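Local coordinates for A-type flavoprotein (Giardia intestinalis, PDB 2Q9U) that scavenges dioxygen in the parasite, probably passing electrons from a bound flavin mononucleotide to a mu-oxo-diiron centre held in a metallo-beta-lactamase-like domain, at residues 9-14 with 180-185; 174-179 with 228-233. All blocks are in the same frame, centred on the assembly; numbering follows the deposited sequence.

Contact 1. Residues 9-14 with 180-185; sequences QDQEMI and SRRWAD
Two flat groups carried by neighbouring residues, the guanidinium of Arg-182 and the indole of Trp-183, receive the edge strand 12-14 and the residues leading into it in different ways. Gln-11 reaches out with an extended chain, CG anti to its own carbonyl carbon, and offers OE1 to the edge of the Arg-182 guanidinium. Amide and guanidinium are nearly coplanar, 23° apart, and the arginine grips this one oxygen side-on with two nitrogens. Arg-182 NE lies 2.9 Å from Gln-11 OE1, nearly along the C=O axis, while Arg-182 NH2 comes in on a lone pair at 3.2 Å from the same OE1. Gln-11 NE2 donates back to Gln-9 O, a longer bond that, with the grip on OE1, helps set which way the amide is turned.

Met-13 crosses Arg-182 at about a right angle, its SD 3.7 Å from Arg-182 CB. The bend at chi3 (71°) then lays its methyl over one face of the indole, with CE 3.7 Å from the centroid of the Trp-183 six-membered ring, a CH-pi contact; SD stands obliquely farther off in a Met-aromatic approach. Ile-14 CG2 meets the indole rim at Trp-183 CZ2. A water in the ring plane accepts from Trp-183 NE1 and donates to Met-13 O.

Trp-19 of strand 17-24 adds a cation-pi contact to Arg-182, and Arg-282 of the second subunit packs against Gln-11 and Arg-182. Arg-182 NH1 donates to Thr-179 O, and Ser-180 O lies over the guanidinium centre. Several neutral oxygens and the Trp-19 ring surround the charge, which probably polarises the doubly gripped Gln-11 OE1.

Contact 2. Residues 174-179 with 228-233; sequences GQHYAT and SAHGVS. With FEO (mu-oxo-diiron), chain G.
Residues 174-179 and 228-233 run past each other as irregular loops, their CA atoms closing to 4.6 Å between Gly-174 and His-230, with a single backbone hydrogen bond from Gln-175 N to His-230 O. The pairing belongs to the metallo-beta-lactamase-like fold, in which metal ligands sit on loops at the ends of strands; His-230 follows strand 225-228 in this way.

Gln-175 carries most of the polar join. Nearly eclipsed at chi1 (-16°), which suggests some strain, and bent at chi2 (75°), it turns its amide against the backbone of Val-232 and meets it twice: OE1 accepts from Val-232 N at 2.8 Å, on a lone pair, and NE2 gives a nearly straight bond of 2.9 Å to Val-232 O. One side-chain amide thus reads both peptide groups flanking Val-232. Gly-231 fits beneath it with positive phi, and a beta carbon there would clash with Gln-175 OE1. Beyond the amide, Val-232 CG1 packs on Thr-179 CG2 at 3.6 Å, and the same threonine methyl lies over one face of Tyr-177, offset toward its rim.

At the other end the side chains of His-176 and His-230 run alongside each other in the same direction, but their rings are turned edge to face. His-176, the centre of an inverse gamma turn, presents its edge to the face of His-230 in a T-shaped stack, planes at 64°. Ser-40 O, accepting from His-230 ND1, helps set the rotation of the ligand ring and may strengthen its donation to iron; Ser-39 OG holds His-176 at ND1. His-90, Asp-89 and Asp-171 share its iron. His-176 CE1 sits over the centre of the His-230 ring, whose NE2 binds FEO FE1 at 2.1 Å.

Along the chain the segments alternate: 9-14, then 174-179 running straight into 180-185, then 228-233. The centres lie 11 Å apart, and one segment of each contact, 174-179 and 180-185, forms a continuous part of the loop between strand 166-170 and helix 189-204. That loop first lines the loop after strand 225-228, then turns outward to the edge strand 12-14 of the seven-stranded sheet. The contacts touch directly, through probable hydrogen bonds from Ser-233 N to Arg-182 O and from Ala-184 N to Ser-233 O. These touching loops, at the ends of strands of the six-stranded sheet, link the neighbourhood of the diiron ligand His-230 to strand 12-14, beside the second subunit.

Contact 1. Residues 9-14 with 180-185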
loop_
_atom_site.group_PDB
_atom_site.type_symbol
_atom_site.label_atom_id
_atom_site.label_comp_id
_atom_site.label_asym_id
_atom_site.label_seq_id
_atom_site.Cartn_x
_atom_site.Cartn_y
_atom_site.Cartn_z
ATOM N N GLN A 9 27.541 4.843 -19.469
ATOM C CA GLN A 9 28.532 3.833 -19.808
ATOM C C GLN A 9 28.066 3.111 -21.071
ATOM O O GLN A 9 26.914 2.637 -21.123
ATOM C CB GLN A 9 28.693 2.802 -18.670
ATOM C CG GLN A 9 29.671 1.656 -19.069
ATOM C CD GLN A 9 29.506 0.367 -18.283
ATOM O OE1 GLN A 9 28.657 0.254 -17.413
ATOM N NE2 GLN A 9 30.357 -0.608 -18.579
ATOM N N ASP A 10 28.936 3.020 -22.084
ATOM C CA ASP A 10 28.610 2.206 -23.272
ATOM C C ASP A 10 28.687 0.747 -22.903
ATOM O O ASP A 10 29.586 0.328 -22.174
ATOM C CB ASP A 10 29.574 2.485 -24.425
ATOM C CG ASP A 10 29.559 3.939 -24.831
ATOM O OD1 ASP A 10 28.460 4.546 -24.850
ATOM O OD2 ASP A 10 30.651 4.481 -25.103
ATOM N N GLN A 11 27.723 -0.023 -23.386
ATOM C CA GLN A 11 27.527 -1.362 -22.907
ATOM C C GLN A 11 27.436 -2.306 -24.099
ATOM O O GLN A 11 26.357 -2.681 -24.542
ATOM C CB GLN A 11 26.295 -1.414 -21.969
ATOM C CG GLN A 11 26.531 -0.598 -20.677
ATOM C CD GLN A 11 25.314 -0.490 -19.775
ATOM O OE1 GLN A 11 24.640 -1.474 -19.515
ATOM N NE2 GLN A 11 25.047 0.717 -19.279
ATOM N N GLU A 12 28.610 -2.682 -24.614
ATOM C CA GLU A 12 28.709 -3.607 -25.746
ATOM C C GLU A 12 28.434 -5.034 -25.259
ATOM O O GLU A 12 29.223 -5.609 -24.515
ATOM C CB GLU A 12 30.084 -3.483 -26.436
ATOM C CG GLU A 12 30.100 -3.986 -27.895
ATOM C CD GLU A 12 31.471 -3.846 -28.562
ATOM O OE1 GLU A 12 32.405 -3.367 -27.895
ATOM O OE2 GLU A 12 31.600 -4.208 -29.760
ATOM N N MET A 13 27.307 -5.601 -25.666
ATOM C CA MET A 13 26.896 -6.907 -25.164
ATOM C C MET A 13 27.552 -8.047 -25.917
ATOM O O MET A 13 28.014 -9.032 -25.312
ATOM C CB MET A 13 25.400 -7.009 -25.180
ATOM C CG MET A 13 24.854 -6.408 -23.857
ATOM S SD MET A 13 23.119 -6.454 -23.856
ATOM C CE MET A 13 22.706 -8.191 -23.673
ATOM N N ILE A 14 27.620 -7.863 -27.226
ATOM C CA ILE A 14 28.350 -8.757 -28.115
ATOM C C ILE A 14 29.014 -7.853 -29.159
ATOM O O ILE A 14 28.634 -6.683 -29.274
ATOM C CB ILE A 14 27.417 -9.824 -28.760
ATOM C CG1 ILE A 14 26.197 -9.182 -29.404
ATOM C CG2 ILE A 14 26.962 -10.861 -27.712
ATOM C CD1 ILE A 14 25.140 -10.143 -29.864
ATOM N N SER A 180 21.419 -4.105 -13.103
ATOM C CA SER A 180 22.494 -3.544 -13.899
ATOM C C SER A 180 23.089 -4.626 -14.798
ATOM O O SER A 180 23.831 -4.316 -15.735
ATOM C CB SER A 180 23.576 -2.904 -13.006
ATOM O OG SER A 180 24.224 -3.889 -12.215
ATOM N N ARG A 181 22.735 -5.885 -14.524
ATOM C CA ARG A 181 23.222 -7.026 -15.315
ATOM C C ARG A 181 22.436 -7.109 -16.622
ATOM O O ARG A 181 21.234 -6.956 -16.618
ATOM C CB ARG A 181 23.016 -8.351 -14.546
ATOM C CG ARG A 181 24.129 -8.739 -13.555
ATOM C CD ARG A 181 24.167 -7.903 -12.264
ATOM N NE ARG A 181 25.139 -8.449 -11.300
ATOM C CZ ARG A 181 24.858 -9.378 -10.381
ATOM N NH1 ARG A 181 23.630 -9.879 -10.258
ATOM N NH2 ARG A 181 25.818 -9.818 -9.575
ATOM N N ARG A 182 23.116 -7.409 -17.722
ATOM C CA ARG A 182 22.431 -7.570 -18.998
ATOM C C ARG A 182 22.138 -9.002 -19.377
ATOM O O ARG A 182 21.324 -9.244 -20.266
ATOM C CB ARG A 182 23.173 -6.837 -20.134
ATOM C CG ARG A 182 23.400 -5.337 -19.834
ATOM C CD ARG A 182 22.057 -4.524 -19.690
ATOM N NE ARG A 182 22.389 -3.262 -19.001
ATOM C CZ ARG A 182 21.793 -2.771 -17.938
ATOM N NH1 ARG A 182 20.699 -3.361 -17.412
ATOM N NH2 ARG A 182 22.284 -1.636 -17.427
ATOM N N TRP A 183 22.796 -9.959 -18.714
ATOM C CA TRP A 183 22.648 -11.365 -19.084
ATOM C C TRP A 183 22.133 -12.208 -17.921
ATOM O O TRP A 183 22.536 -12.004 -16.780
ATOM C CB TRP A 183 23.983 -11.952 -19.497
ATOM C CG TRP A 183 24.649 -11.324 -20.673
ATOM C CD1 TRP A 183 25.714 -10.471 -20.652
ATOM C CD2 TRP A 183 24.330 -11.547 -22.050
ATOM N NE1 TRP A 183 26.081 -10.145 -21.943
ATOM C CE2 TRP A 183 25.260 -10.801 -22.819
ATOM C CE3 TRP A 183 23.343 -12.302 -22.711
ATOM C CZ2 TRP A 183 25.226 -10.769 -24.226
ATOM C CZ3 TRP A 183 23.322 -12.290 -24.122
ATOM C CH2 TRP A 183 24.259 -11.520 -24.854
ATOM N N ALA A 184 21.313 -13.198 -18.254
ATOM C CA ALA A 184 20.684 -14.078 -17.262
ATOM C C ALA A 184 21.741 -14.808 -16.414
ATOM O O ALA A 184 21.605 -14.933 -15.185
ATOM C CB ALA A 184 19.753 -15.088 -17.969
ATOM N N ASP A 185 22.810 -15.252 -17.084
ATOM C CA ASP A 185 23.869 -16.047 -16.455
ATOM C C ASP A 185 24.694 -15.251 -15.431
ATOM O O ASP A 185 25.331 -15.829 -14.548
ATOM C CB ASP A 185 24.764 -16.672 -17.553
ATOM C CG ASP A 185 25.337 -15.634 -18.499
ATOM O OD1 ASP A 185 26.406 -15.079 -18.200
ATOM O OD2 ASP A 185 24.705 -15.324 -19.535
HETATM O O HOH W 1 28.447 -8.630 -22.426
#

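Contact 2. Residues 174-179 with 228-233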
loop_
_atom_site.group_PDB
_atom_site.type_symbol
_atom_site.label_atom_id
_atom_site.label_comp_id
_atom_site.label_asym_id
_atom_site.label_seq_id
_atom_site.Cartn_x
_atom_site.Cartn_y
_atom_site.Cartn_z
ATOM N N GLY A 174 11.108 -12.080 -22.261
ATOM C CA GLY A 174 11.276 -10.984 -21.318
ATOM C C GLY A 174 10.976 -11.342 -19.879
ATOM O O GLY A 174 10.289 -12.350 -19.587
ATOM N N GLN A 175 11.465 -10.492 -18.963
ATOM C CA GLN A 175 11.025 -10.547 -17.571
ATOM C C GLN A 175 11.056 -9.107 -17.060
ATOM O O GLN A 175 11.930 -8.302 -17.433
ATOM C CB GLN A 175 11.925 -11.424 -16.664
ATOM C CG GLN A 175 12.897 -12.401 -17.379
ATOM C CD GLN A 175 14.098 -11.681 -17.999
ATOM O OE1 GLN A 175 14.791 -10.901 -17.334
ATOM N NE2 GLN A 175 14.360 -11.957 -19.266
ATOM N N HIS A 176 10.085 -8.790 -16.207
ATOM C CA HIS A 176 10.062 -7.480 -15.558
ATOM C C HIS A 176 11.050 -7.545 -14.404
ATOM O O HIS A 176 10.737 -7.966 -13.261
ATOM C CB HIS A 176 8.642 -7.100 -15.127
ATOM C CG HIS A 176 7.729 -6.817 -16.274
ATOM N ND1 HIS A 176 8.031 -5.905 -17.270
ATOM C CD2 HIS A 176 6.493 -7.295 -16.560
ATOM C CE1 HIS A 176 7.031 -5.858 -18.133
ATOM N NE2 HIS A 176 6.082 -6.685 -17.721
ATOM N N TYR A 177 12.290 -7.206 -14.743
ATOM C CA TYR A 177 13.398 -7.338 -13.806
ATOM C C TYR A 177 14.385 -6.181 -13.985
ATOM O O TYR A 177 15.039 -6.099 -15.027
ATOM C CB TYR A 177 14.095 -8.694 -14.018
ATOM C CG TYR A 177 15.228 -9.023 -13.063
ATOM C CD1 TYR A 177 15.192 -8.628 -11.727
ATOM C CD2 TYR A 177 16.351 -9.746 -13.509
ATOM C CE1 TYR A 177 16.247 -8.954 -10.846
ATOM C CE2 TYR A 177 17.377 -10.075 -12.642
ATOM C CZ TYR A 177 17.334 -9.679 -11.330
ATOM O OH TYR A 177 18.385 -10.012 -10.500
ATOM N N ALA A 178 14.448 -5.264 -13.006
ATOM C CA ALA A 178 15.411 -4.169 -13.048
ATOM C C ALA A 178 16.727 -4.627 -12.411
ATOM O O ALA A 178 16.742 -4.993 -11.235
ATOM C CB ALA A 178 14.879 -2.882 -12.299
ATOM N N THR A 179 17.817 -4.543 -13.181
ATOM C CA THR A 179 19.160 -4.958 -12.747
ATOM C C THR A 179 20.198 -4.244 -13.611
ATOM O O THR A 179 19.878 -3.804 -14.719
ATOM C CB THR A 179 19.341 -6.512 -12.785
ATOM O OG1 THR A 179 20.704 -6.846 -12.525
ATOM C CG2 THR A 179 18.900 -7.118 -14.146
ATOM N N SER A 228 16.251 -9.677 -25.378
ATOM C CA SER A 228 14.855 -9.372 -25.124
ATOM C C SER A 228 14.683 -7.871 -24.840
ATOM O O SER A 228 15.637 -7.206 -24.515
ATOM C CB SER A 228 14.375 -10.175 -23.901
ATOM O OG SER A 228 13.005 -9.878 -23.639
ATOM N N ALA A 229 13.454 -7.378 -24.930
ATOM C CA ALA A 229 13.147 -5.961 -24.635
ATOM C C ALA A 229 12.782 -5.689 -23.155
ATOM O O ALA A 229 12.629 -4.540 -22.764
ATOM C CB ALA A 229 12.059 -5.427 -25.582
ATOM N N HIS A 230 12.695 -6.736 -22.338
ATOM C CA HIS A 230 12.502 -6.574 -20.881
ATOM C C HIS A 230 13.487 -7.436 -20.092
ATOM O O HIS A 230 13.610 -8.647 -20.356
ATOM C CB HIS A 230 11.089 -6.972 -20.455
ATOM C CG HIS A 230 10.015 -6.054 -20.947
ATOM N ND1 HIS A 230 9.888 -4.752 -20.525
ATOM C CD2 HIS A 230 8.996 -6.272 -21.811
ATOM C CE1 HIS A 230 8.846 -4.197 -21.129
ATOM N NE2 HIS A 230 8.291 -5.103 -21.912
ATOM N N GLY A 231 14.191 -6.817 -19.142
ATOM C CA GLY A 231 14.984 -7.577 -18.198
ATOM C C GLY A 231 16.296 -8.029 -18.807
ATOM O O GLY A 231 16.922 -7.270 -19.556
ATOM N N VAL A 232 16.705 -9.258 -18.498
ATOM C CA VAL A 232 17.998 -9.758 -18.958
ATOM C C VAL A 232 17.860 -10.561 -20.248
ATOM O O VAL A 232 16.761 -11.045 -20.609
ATOM C CB VAL A 232 18.764 -10.592 -17.880
ATOM C CG1 VAL A 232 19.064 -9.730 -16.672
ATOM C CG2 VAL A 232 17.967 -11.828 -17.475
ATOM N N SER A 233 18.982 -10.670 -20.943
ATOM C CA SER A 233 19.046 -11.399 -22.206
ATOM C C SER A 233 19.717 -12.755 -21.996
ATOM O O SER A 233 20.236 -13.056 -20.907
ATOM C CB SER A 233 19.790 -10.543 -23.239
ATOM O OG SER A 233 18.978 -9.450 -23.583
HETATM FE FE1 FEO G . 6.758 -4.824 -23.344
HETATM FE FE2 FEO G . 3.938 -5.666 -25.156
HETATM O O FEO G . 5.363 -4.360 -24.464
#